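Local coordinates for OBG-type G domain-containing protein (Pyrococcus horikoshii, PDB 2E87) that binds guanine nucleotide, here GDP, in an Obg-type G domain joined to a long helical bundle, and is probably a GTPase of the NOG1 family, at residues A[11-14]-A[15-18]; A[44-47]-A[48-51]; A[117-121]-A[122-126]; A[230-233]-A[234-238]; A[269-272]-A[273-277]. All blocks are in the same frame, centred on the assembly; numbering follows the deposited sequence.

Interaction 1. Residues A[11-14]-A[15-18]; sequences VLTA and DELI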
# COMPACT_ATOMS: atom_id res chain seq x y z
N VAL A 11 17.44 -3.46 0.09
CA VAL A 11 18.28 -2.86 1.12
C VAL A 11 19.45 -3.77 1.44
O VAL A 11 19.25 -4.94 1.77
CB VAL A 11 17.48 -2.64 2.41
CG1 VAL A 11 18.38 -2.15 3.50
CG2 VAL A 11 16.37 -1.64 2.17
N LEU A 12 20.66 -3.25 1.34
CA LEU A 12 21.85 -4.03 1.67
C LEU A 12 21.95 -4.24 3.19
O LEU A 12 21.53 -3.39 3.96
CB LEU A 12 23.11 -3.30 1.18
CG LEU A 12 23.39 -3.23 -0.32
CD1 LEU A 12 24.87 -2.87 -0.54
CD2 LEU A 12 23.11 -4.56 -0.98
N THR A 13 22.49 -5.38 3.61
CA THR A 13 22.65 -5.64 5.05
C THR A 13 23.86 -4.85 5.56
O THR A 13 24.70 -4.39 4.77
CB THR A 13 22.88 -7.15 5.36
OG1 THR A 13 24.13 -7.58 4.81
CG2 THR A 13 21.76 -7.99 4.77
N ALA A 14 23.95 -4.68 6.88
CA ALA A 14 25.07 -3.94 7.44
C ALA A 14 26.41 -4.48 6.89
O ALA A 14 27.26 -3.71 6.44
CB ALA A 14 25.04 -4.03 8.97
N ASP A 15 26.58 -5.79 6.90
CA ASP A 15 27.81 -6.39 6.39
C ASP A 15 28.08 -6.10 4.92
O ASP A 15 29.22 -5.78 4.54
CB ASP A 15 27.80 -7.91 6.58
CG ASP A 15 27.87 -8.31 8.03
OD1 ASP A 15 28.45 -7.55 8.84
OD2 ASP A 15 27.35 -9.41 8.36
N GLU A 16 27.05 -6.20 4.09
CA GLU A 16 27.22 -5.95 2.66
C GLU A 16 27.59 -4.50 2.42
O GLU A 16 28.38 -4.20 1.54
CB GLU A 16 25.93 -6.30 1.88
CG GLU A 16 25.44 -7.72 2.11
CD GLU A 16 24.04 -8.00 1.54
OE1 GLU A 16 23.18 -7.08 1.53
OE2 GLU A 16 23.78 -9.15 1.11
N LEU A 17 27.03 -3.59 3.22
CA LEU A 17 27.34 -2.17 3.04
C LEU A 17 28.76 -1.91 3.49
O LEU A 17 29.50 -1.15 2.87
CB LEU A 17 26.39 -1.30 3.86
CG LEU A 17 25.61 -0.19 3.13
CD1 LEU A 17 25.39 0.96 4.12
CD2 LEU A 17 26.36 0.31 1.91
N ILE A 18 29.14 -2.54 4.60
CA ILE A 18 30.48 -2.38 5.13
C ILE A 18 31.48 -2.84 4.08
O ILE A 18 32.40 -2.11 3.72
CB ILE A 18 30.67 -3.21 6.41
CG1 ILE A 18 29.86 -2.60 7.55
CG2 ILE A 18 32.15 -3.28 6.78
CD1 ILE A 18 29.80 -3.49 8.80
O HOH W 1 24.60 -7.77 8.19
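Thr13 and Leu12 take opposite sides of the flat Glu16 carboxylate. Over one face stand Thr13 N and Thr13 OG1, the N-H reaching OE1 from above the carboxylate plane, about 36° out of it, in a straight bond of 2.8 Å between Thr13 N and Glu16 OE1. Leu12 CD2 lies on the other side of that plane, 3.6 Å from Glu16 OE1. Thr13 answers with its own hydroxyl: OG1 stands between the backbone N and the carbonyl carbon (chi1 66°), which turns it toward the first turn of the helix, where Glu16 N makes a weak bond of 3.3 Å to Thr13 OG1. Together these reciprocal bonds form a capping box with Thr13 as N-cap. Leu17 N then bonds to Thr13 O at 2.9 Å, and Ile18 N to Ala14 O, starting the regular helix. A water accepts from Asp15 N at 3.1 Å and lies at weak bonding distance from Thr13 OG1. Beside the box, Leu17 packs on Leu61 of helix 38-67, and Ala14 N is taken by Asp144 OD2. Amides that open helix 14-30 are thus met by side chains and water, and the acidic groups near this end probably interact favourably with the helix dipole.

Interaction 2. Residues A[44-47]-A[48-51]; sequences LREE and LRVR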
# COMPACT_ATOMS: atom_id res chain seq x y z
N LEU A 44 46.86 11.97 3.17
CA LEU A 44 45.88 12.28 2.14
C LEU A 44 45.17 11.02 1.68
O LEU A 44 44.09 11.07 1.11
CB LEU A 44 46.54 12.93 0.92
CG LEU A 44 47.31 14.23 1.12
CD1 LEU A 44 47.87 14.69 -0.23
CD2 LEU A 44 46.39 15.29 1.70
N ARG A 45 45.80 9.87 1.90
CA ARG A 45 45.19 8.62 1.50
C ARG A 45 44.14 8.24 2.52
O ARG A 45 43.03 7.84 2.17
CB ARG A 45 46.23 7.49 1.41
CG ARG A 45 46.87 7.34 0.05
CD ARG A 45 47.40 5.93 -0.19
NE ARG A 45 48.08 5.84 -1.48
CZ ARG A 45 49.35 6.18 -1.68
NH1 ARG A 45 50.09 6.62 -0.66
NH2 ARG A 45 49.89 6.10 -2.89
N GLU A 46 44.51 8.37 3.79
CA GLU A 46 43.63 8.05 4.89
C GLU A 46 42.40 8.96 4.84
O GLU A 46 41.29 8.51 5.12
CB GLU A 46 44.39 8.20 6.21
CG GLU A 46 45.58 7.25 6.29
CD GLU A 46 45.16 5.80 6.43
OE1 GLU A 46 44.11 5.41 5.90
OE2 GLU A 46 45.91 5.02 7.06
N GLU A 47 42.61 10.22 4.48
CA GLU A 47 41.51 11.16 4.34
C GLU A 47 40.60 10.70 3.21
O GLU A 47 39.37 10.75 3.33
CB GLU A 47 42.02 12.56 4.01
CG GLU A 47 42.51 13.33 5.20
CD GLU A 47 43.20 14.63 4.80
OE1 GLU A 47 42.61 15.42 4.03
OE2 GLU A 47 44.33 14.85 5.28
N LEU A 48 41.20 10.25 2.12
CA LEU A 48 40.43 9.78 0.98
C LEU A 48 39.61 8.58 1.40
O LEU A 48 38.44 8.47 1.04
CB LEU A 48 41.34 9.41 -0.19
CG LEU A 48 40.64 8.78 -1.40
CD1 LEU A 48 39.63 9.75 -2.02
CD2 LEU A 48 41.67 8.39 -2.43
N ARG A 49 40.21 7.67 2.16
CA ARG A 49 39.49 6.49 2.60
C ARG A 49 38.30 6.88 3.46
O ARG A 49 37.19 6.38 3.25
CB ARG A 49 40.40 5.57 3.42
CG ARG A 49 41.45 4.83 2.63
CD ARG A 49 42.03 3.71 3.49
NE ARG A 49 42.99 2.89 2.75
CZ ARG A 49 44.24 3.25 2.50
NH1 ARG A 49 44.69 4.42 2.93
NH2 ARG A 49 45.03 2.45 1.79
N VAL A 50 38.52 7.78 4.42
CA VAL A 50 37.44 8.20 5.29
C VAL A 50 36.27 8.80 4.50
O VAL A 50 35.11 8.56 4.82
CB VAL A 50 37.93 9.22 6.33
CG1 VAL A 50 36.76 9.89 7.01
CG2 VAL A 50 38.79 8.51 7.36
N ARG A 51 36.58 9.56 3.46
CA ARG A 51 35.53 10.17 2.65
C ARG A 51 34.81 9.18 1.76
O ARG A 51 33.61 9.29 1.56
CB ARG A 51 36.09 11.29 1.76
CG ARG A 51 36.69 12.45 2.51
CD ARG A 51 36.55 13.72 1.69
NE ARG A 51 37.35 14.82 2.23
CZ ARG A 51 38.66 14.94 2.04
NH1 ARG A 51 39.32 14.04 1.31
NH2 ARG A 51 39.31 15.97 2.57
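Glu46 and Arg49, three residues apart on helix 38-67, meet obliquely. The tight part of the contact is the backbone. Arg49 N bonds to Arg45 O at 2.8 Å, Val50 N to Glu46 O at 2.9 Å and Arg51 N to Glu47 O at 3.0 Å, and the aliphatic beginnings of the side chains lie close on the same carbonyls, with Val50 CG2 3.4 Å from Glu46 O. The charged ends are looser. Glu46 bends at chi2 (-69°), which brings the carboxylate round toward the guanidinium that Arg49 extends back along the helix; the resulting salt bridge from Arg49 NH1 to Glu46 OE1 is weak at 3.2 Å and poorly angled, and the place of that oxygen is less sure. Glu46 OE1 also pairs with Arg129, its stronger partner. At the exposed Arg51, whose chain runs alongside Glu47 and points the same way, NH2 stays 3.7 Å from Glu47 OE1, a long salt bridge. Arg45 CB touches Arg49 NH1, while Arg45 NE is used by Ala29 O. The helix is clasped from several directions: Val50 packs on Phe132 of helix 122-142 and on Val113 of helix 88-117, while Leu44 and Leu48 rest on Phe32 in the loop that precedes helix 38-67.

Interaction 3. Residues A[117-121]-A[122-126]; sequences RYSND and PNEIA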
# COMPACT_ATOMS: atom_id res chain seq x y z
N ARG A 117 43.58 15.35 9.02
CA ARG A 117 44.13 16.47 8.27
C ARG A 117 45.05 17.30 9.16
O ARG A 117 46.07 17.82 8.71
CB ARG A 117 43.00 17.38 7.76
CG ARG A 117 43.50 18.69 7.16
CD ARG A 117 42.42 19.76 7.16
NE ARG A 117 42.91 21.02 6.63
CZ ARG A 117 42.25 22.17 6.68
NH1 ARG A 117 41.05 22.22 7.25
NH2 ARG A 117 42.77 23.27 6.16
N TYR A 118 44.69 17.39 10.43
CA TYR A 118 45.43 18.20 11.38
C TYR A 118 46.53 17.48 12.19
O TYR A 118 47.13 18.05 13.10
CB TYR A 118 44.41 18.86 12.32
CG TYR A 118 44.92 20.06 13.04
CD1 TYR A 118 45.21 21.24 12.36
CD2 TYR A 118 45.20 20.00 14.41
CE1 TYR A 118 45.77 22.33 13.02
CE2 TYR A 118 45.76 21.08 15.09
CZ TYR A 118 46.05 22.24 14.38
OH TYR A 118 46.65 23.30 15.04
N SER A 119 46.82 16.23 11.84
CA SER A 119 47.83 15.45 12.57
C SER A 119 49.17 15.34 11.84
O SER A 119 49.26 15.61 10.64
CB SER A 119 47.30 14.05 12.85
OG SER A 119 48.22 13.30 13.63
N ASN A 120 50.21 14.94 12.57
CA ASN A 120 51.55 14.76 11.99
C ASN A 120 52.20 13.50 12.53
O ASN A 120 53.37 13.23 12.25
CB ASN A 120 52.46 15.95 12.30
CG ASN A 120 52.03 17.22 11.61
OD1 ASN A 120 51.90 17.27 10.38
ND2 ASN A 120 51.80 18.27 12.40
N ASP A 121 51.45 12.74 13.32
CA ASP A 121 51.95 11.51 13.91
C ASP A 121 51.39 10.32 13.12
O ASP A 121 50.25 9.91 13.33
CB ASP A 121 51.50 11.42 15.38
CG ASP A 121 52.08 10.22 16.11
OD1 ASP A 121 52.43 9.23 15.44
OD2 ASP A 121 52.16 10.24 17.35
N PRO A 122 52.20 9.75 12.21
CA PRO A 122 51.78 8.61 11.39
C PRO A 122 51.00 7.59 12.19
O PRO A 122 50.00 7.06 11.72
CB PRO A 122 53.11 8.06 10.88
CG PRO A 122 53.90 9.30 10.68
CD PRO A 122 53.61 10.09 11.95
N ASN A 123 51.46 7.31 13.40
CA ASN A 123 50.79 6.36 14.29
C ASN A 123 49.33 6.77 14.48
O ASN A 123 48.42 5.96 14.34
CB ASN A 123 51.45 6.35 15.67
CG ASN A 123 52.55 5.33 15.79
OD1 ASN A 123 52.30 4.12 15.75
ND2 ASN A 123 53.78 5.80 15.94
N GLU A 124 49.15 8.04 14.81
CA GLU A 124 47.83 8.61 15.04
C GLU A 124 47.00 8.67 13.77
O GLU A 124 45.83 8.30 13.78
CB GLU A 124 47.97 10.01 15.62
CG GLU A 124 46.68 10.61 16.07
CD GLU A 124 46.88 12.01 16.58
OE1 GLU A 124 47.18 12.91 15.76
OE2 GLU A 124 46.74 12.21 17.80
N ILE A 125 47.61 9.14 12.69
CA ILE A 125 46.91 9.22 11.42
C ILE A 125 46.27 7.87 11.11
O ILE A 125 45.09 7.78 10.77
CB ILE A 125 47.88 9.60 10.31
CG1 ILE A 125 48.16 11.10 10.41
CG2 ILE A 125 47.33 9.18 8.94
CD1 ILE A 125 49.29 11.60 9.53
N ALA A 126 47.06 6.82 11.26
CA ALA A 126 46.58 5.47 11.00
C ALA A 126 45.47 5.10 11.97
O ALA A 126 44.39 4.67 11.55
CB ALA A 126 47.73 4.48 11.11
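Ser119 and Glu124 are brought together by two like torsions: Ser119 OG is swung to the side far from its own N (chi1 -176°), and Glu124 CG does the same (chi1 -172°), after which the glutamate chain runs on extended. The carboxylate therefore reaches back along the helix start to the serine, and the hydroxyl donates to Glu124 OE1. At 2.4 Å from Ser119 OG to Glu124 OE1 the modelled bond is very short, and at this resolution the exact length should not be pressed. The hydroxyl has a second task. Ser119 OG accepts from Asp121 N at 3.3 Å, two residues on, which makes an ST turn, so one oxygen is both donor to a side chain and acceptor from the backbone. Glu124 CB meanwhile packs 3.8 Å from Asp121 CB.

Asp121 is the N-cap of helix 122-142. Its OD1 receives a weak, strongly bent bond from Asn123 N at 3.0 Å and touches Asn123 CB as well; the carboxylate and the Asn123 amide are turned 79° against each other. The first regular helical bond follows, with Ile125 N reaching Asp121 O at 2.8 Å. Pro122, which has no N-H to be capped, occupies the first helical position. Ile125 turns to helix 38-67, touching Arg43 and Glu46, and Arg43 also makes a weak bond to Ser119 O. The ST turn, the aspartate N-cap and Pro122 together make the short connection from helix 88-117 to helix 122-142 at one end of the NOG1-type helical bundle, Asp-Pro being a familiar way to start a helix.

Interaction 4. Residues A[230-233]-A[234-238]; sequences SERN and EIEKQ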
# COMPACT_ATOMS: atom_id res chain seq x y z
N SER A 230 -17.22 -9.13 13.29
CA SER A 230 -16.97 -9.29 14.73
C SER A 230 -16.15 -10.54 15.05
O SER A 230 -15.26 -10.50 15.90
CB SER A 230 -18.29 -9.35 15.48
OG SER A 230 -19.02 -8.16 15.30
N GLU A 231 -16.47 -11.64 14.39
CA GLU A 231 -15.75 -12.90 14.60
C GLU A 231 -14.35 -12.86 13.99
O GLU A 231 -13.84 -13.89 13.54
CB GLU A 231 -16.55 -14.05 13.97
CG GLU A 231 -17.81 -14.45 14.72
CD GLU A 231 -17.62 -15.72 15.54
OE1 GLU A 231 -17.49 -16.81 14.93
OE2 GLU A 231 -17.58 -15.63 16.79
N ARG A 232 -13.73 -11.67 14.00
CA ARG A 232 -12.41 -11.49 13.39
C ARG A 232 -11.33 -10.85 14.26
O ARG A 232 -11.63 -10.07 15.18
CB ARG A 232 -12.56 -10.64 12.13
CG ARG A 232 -13.50 -11.19 11.06
CD ARG A 232 -12.72 -11.97 10.03
NE ARG A 232 -13.30 -11.83 8.70
CZ ARG A 232 -12.67 -12.15 7.58
NH1 ARG A 232 -11.43 -12.64 7.62
NH2 ARG A 232 -13.28 -11.99 6.41
N ASN A 233 -10.08 -11.16 13.95
CA ASN A 233 -8.91 -10.60 14.63
C ASN A 233 -8.96 -9.11 14.40
O ASN A 233 -9.54 -8.66 13.42
CB ASN A 233 -7.61 -11.12 14.01
CG ASN A 233 -7.53 -12.63 14.00
OD1 ASN A 233 -8.48 -13.31 13.61
ND2 ASN A 233 -6.39 -13.16 14.42
N GLU A 234 -8.33 -8.33 15.29
CA GLU A 234 -8.35 -6.89 15.11
C GLU A 234 -7.58 -6.47 13.86
O GLU A 234 -7.84 -5.40 13.29
CB GLU A 234 -7.77 -6.19 16.35
CG GLU A 234 -8.76 -6.10 17.51
CD GLU A 234 -9.94 -5.18 17.23
OE1 GLU A 234 -9.74 -3.95 17.16
OE2 GLU A 234 -11.07 -5.69 17.07
N ILE A 235 -6.66 -7.32 13.42
CA ILE A 235 -5.87 -7.02 12.24
C ILE A 235 -6.65 -7.27 10.93
O ILE A 235 -6.78 -6.36 10.10
CB ILE A 235 -4.57 -7.85 12.24
CG1 ILE A 235 -3.69 -7.43 11.06
CG2 ILE A 235 -4.89 -9.34 12.20
CD1 ILE A 235 -2.49 -8.34 10.84
N GLU A 236 -7.19 -8.47 10.75
CA GLU A 236 -7.95 -8.76 9.54
C GLU A 236 -9.15 -7.84 9.50
O GLU A 236 -9.68 -7.53 8.45
CB GLU A 236 -8.37 -10.23 9.50
CG GLU A 236 -8.89 -10.77 10.80
CD GLU A 236 -9.00 -12.27 10.78
OE1 GLU A 236 -7.97 -12.94 10.50
OE2 GLU A 236 -10.10 -12.80 11.05
N LYS A 237 -9.55 -7.39 10.67
CA LYS A 237 -10.67 -6.48 10.79
C LYS A 237 -10.23 -5.12 10.20
O LYS A 237 -11.01 -4.45 9.51
CB LYS A 237 -11.00 -6.33 12.27
CG LYS A 237 -12.40 -5.91 12.63
CD LYS A 237 -12.64 -6.30 14.09
CE LYS A 237 -14.06 -6.06 14.57
NZ LYS A 237 -14.24 -6.55 15.98
N GLN A 238 -8.99 -4.73 10.48
CA GLN A 238 -8.46 -3.48 9.98
C GLN A 238 -8.33 -3.57 8.45
O GLN A 238 -8.58 -2.60 7.74
CB GLN A 238 -7.09 -3.19 10.60
CG GLN A 238 -6.53 -1.77 10.37
CD GLN A 238 -5.02 -1.67 10.63
OE1 GLN A 238 -4.41 -2.62 11.13
NE2 GLN A 238 -4.42 -0.53 10.29
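Arg232 and Glu236 cross at about a right angle, and their flat groups follow suit, the guanidinium and carboxylate planes standing 90° apart. Glu236 OE2 comes to the edge of the guanidinium, in its plane, but stops 3.7 Å from Arg232 NH1, a long salt bridge. It lies against the aliphatic arm instead, 2.9 Å from Arg232 CD, a close contact in the model, with CB further off. The bent arginine leads on to Gly223, whose carbonyl oxygen takes a hydrogen bond from NH2; Gly223 ends the DTPG sequence, so this loop after strand 214-220 probably belongs to the switch II region. Asn233 is the N-cap residue of helix 234-241. Glu236 is directed back over that end because its CG stands between the backbone N and the carbonyl carbon (chi1 43°), and OE2 accepts a weak but fairly straight bond from Asn233 N at 3.3 Å. On the backbone, Lys237 N bonds to Asn233 O at 3.0 Å. The extended Lys237 passes along Arg232 O and puts NZ 3.5 Å from Glu234 OE2 in a weak salt bridge. Such long pairs probably give only modest electrostatic stabilisation of this exposed helix start, with the Glu236 carboxylate divided between Arg232 and the Asn233 N-H.

Interaction 5. Residues A[269-272]-A[273-277]; sequences HLFE and EVHGE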
# COMPACT_ATOMS: atom_id res chain seq x y z
N HIS A 269 -28.66 -10.35 9.30
CA HIS A 269 -27.74 -10.01 10.37
C HIS A 269 -26.46 -9.46 9.78
O HIS A 269 -25.94 -8.45 10.24
CB HIS A 269 -27.43 -11.22 11.24
CG HIS A 269 -28.58 -11.64 12.10
ND1 HIS A 269 -28.63 -12.86 12.73
CD2 HIS A 269 -29.72 -10.99 12.45
CE1 HIS A 269 -29.75 -12.95 13.43
NE2 HIS A 269 -30.43 -11.83 13.27
N LEU A 270 -25.97 -10.11 8.73
CA LEU A 270 -24.74 -9.68 8.09
C LEU A 270 -24.92 -8.30 7.49
O LEU A 270 -24.05 -7.44 7.64
CB LEU A 270 -24.31 -10.67 7.00
CG LEU A 270 -22.91 -10.38 6.45
CD1 LEU A 270 -21.89 -10.52 7.57
CD2 LEU A 270 -22.59 -11.34 5.32
N PHE A 271 -26.04 -8.09 6.82
CA PHE A 271 -26.28 -6.79 6.22
C PHE A 271 -26.19 -5.69 7.29
O PHE A 271 -25.58 -4.64 7.07
CB PHE A 271 -27.66 -6.73 5.57
CG PHE A 271 -28.14 -5.34 5.32
CD1 PHE A 271 -27.69 -4.63 4.23
CD2 PHE A 271 -28.97 -4.72 6.23
CE1 PHE A 271 -28.06 -3.30 4.04
CE2 PHE A 271 -29.35 -3.38 6.06
CZ PHE A 271 -28.89 -2.67 4.96
N GLU A 272 -26.80 -5.93 8.44
CA GLU A 272 -26.80 -4.94 9.51
C GLU A 272 -25.40 -4.68 10.07
O GLU A 272 -25.04 -3.55 10.39
CB GLU A 272 -27.76 -5.37 10.63
CG GLU A 272 -29.15 -5.68 10.11
CD GLU A 272 -30.12 -6.08 11.20
OE1 GLU A 272 -29.81 -7.01 11.98
OE2 GLU A 272 -31.21 -5.46 11.25
N GLU A 273 -24.60 -5.74 10.19
CA GLU A 273 -23.24 -5.58 10.68
C GLU A 273 -22.40 -4.81 9.66
O GLU A 273 -21.60 -3.96 10.02
CB GLU A 273 -22.62 -6.94 10.94
CG GLU A 273 -21.46 -6.88 11.89
CD GLU A 273 -20.56 -8.08 11.79
OE1 GLU A 273 -19.81 -8.16 10.79
OE2 GLU A 273 -20.60 -8.94 12.69
N VAL A 274 -22.59 -5.09 8.37
CA VAL A 274 -21.84 -4.40 7.33
C VAL A 274 -22.33 -2.97 7.13
O VAL A 274 -21.53 -2.06 6.92
CB VAL A 274 -21.93 -5.18 5.98
CG1 VAL A 274 -21.34 -4.37 4.84
CG2 VAL A 274 -21.18 -6.50 6.10
N HIS A 275 -23.64 -2.79 7.21
CA HIS A 275 -24.26 -1.47 7.04
C HIS A 275 -23.80 -0.52 8.13
O HIS A 275 -23.74 0.71 7.93
CB HIS A 275 -25.79 -1.59 7.12
CG HIS A 275 -26.51 -0.34 6.72
ND1 HIS A 275 -27.59 0.15 7.41
CD2 HIS A 275 -26.31 0.51 5.68
CE1 HIS A 275 -28.02 1.25 6.82
NE2 HIS A 275 -27.26 1.49 5.77
N GLY A 276 -23.50 -1.10 9.29
CA GLY A 276 -23.05 -0.33 10.44
C GLY A 276 -21.57 -0.01 10.40
O GLY A 276 -21.17 1.03 10.89
N GLU A 277 -20.76 -0.88 9.82
CA GLU A 277 -19.33 -0.64 9.75
C GLU A 277 -18.98 0.42 8.72
O GLU A 277 -17.92 1.00 8.78
CB GLU A 277 -18.59 -1.94 9.41
CG GLU A 277 -18.59 -2.95 10.53
CD GLU A 277 -17.70 -2.53 11.68
OE1 GLU A 277 -17.80 -1.37 12.14
OE2 GLU A 277 -16.90 -3.38 12.15
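Helix 264-277 is the crossover helix of the beta-alpha-beta unit between strands 249-254 and 283-287, and Phe271 and His275 form an aromatic pair one turn apart near its C-terminal end. Their rings make an offset stack, centroids 5.0 Å apart and planes inclined by 18°. The side chains lie side by side and point the same way, since both take nearly the same first torsion (chi1 162° for Phe271, -170° for His275). The overlap is partial: Phe271 CZ lies 3.8 Å from His275 CG, over the rim of the imidazole face, while His275 CB sits over the phenyl face in a CH-pi contact, 4.1 Å from the Phe271 ring centroid. On the backbone of the same turn, His275 N bonds to Phe271 O at 2.7 Å. Round the helix, Leu270 CG touches Val274 CG2 at 4.3 Å, and Val274 N bonds to Leu270 O at 2.9 Å. The Glu273 carboxylate reaches another loop of the chain, accepting from Ile229 N and bonding to Ser230 OG. Each ring also has an edge-to-face neighbour on a flanking strand, Tyr252 for Phe271 and Phe283 for His275. Such packing of a crossover helix against its two parallel strands is typical of the P-loop NTPase fold to which G domains belong.

Overall arrangement
The five contacts fall into two groups along an elongated chain. Interactions 1, 2 and 3 lie in the helical bundle; 2 and 3 touch, Glu46 CG standing 3.7 Å from Ile125 CG2, whereas interaction 1 lies with its nearest atoms about 10 Å from interaction 2. Interactions 4 and 5 belong to the G domain, their centres about 15 Å apart, and are joined by a probable hydrogen bond of 3.1 Å between Ser230 OG and Glu273 OE2. Both lie near the nucleotide site without touching GDP: the side chain of Leu270 is about 10 Å from it and that of Arg232 about 13 Å. Interactions 3 and 5 have centres about 75 Å apart.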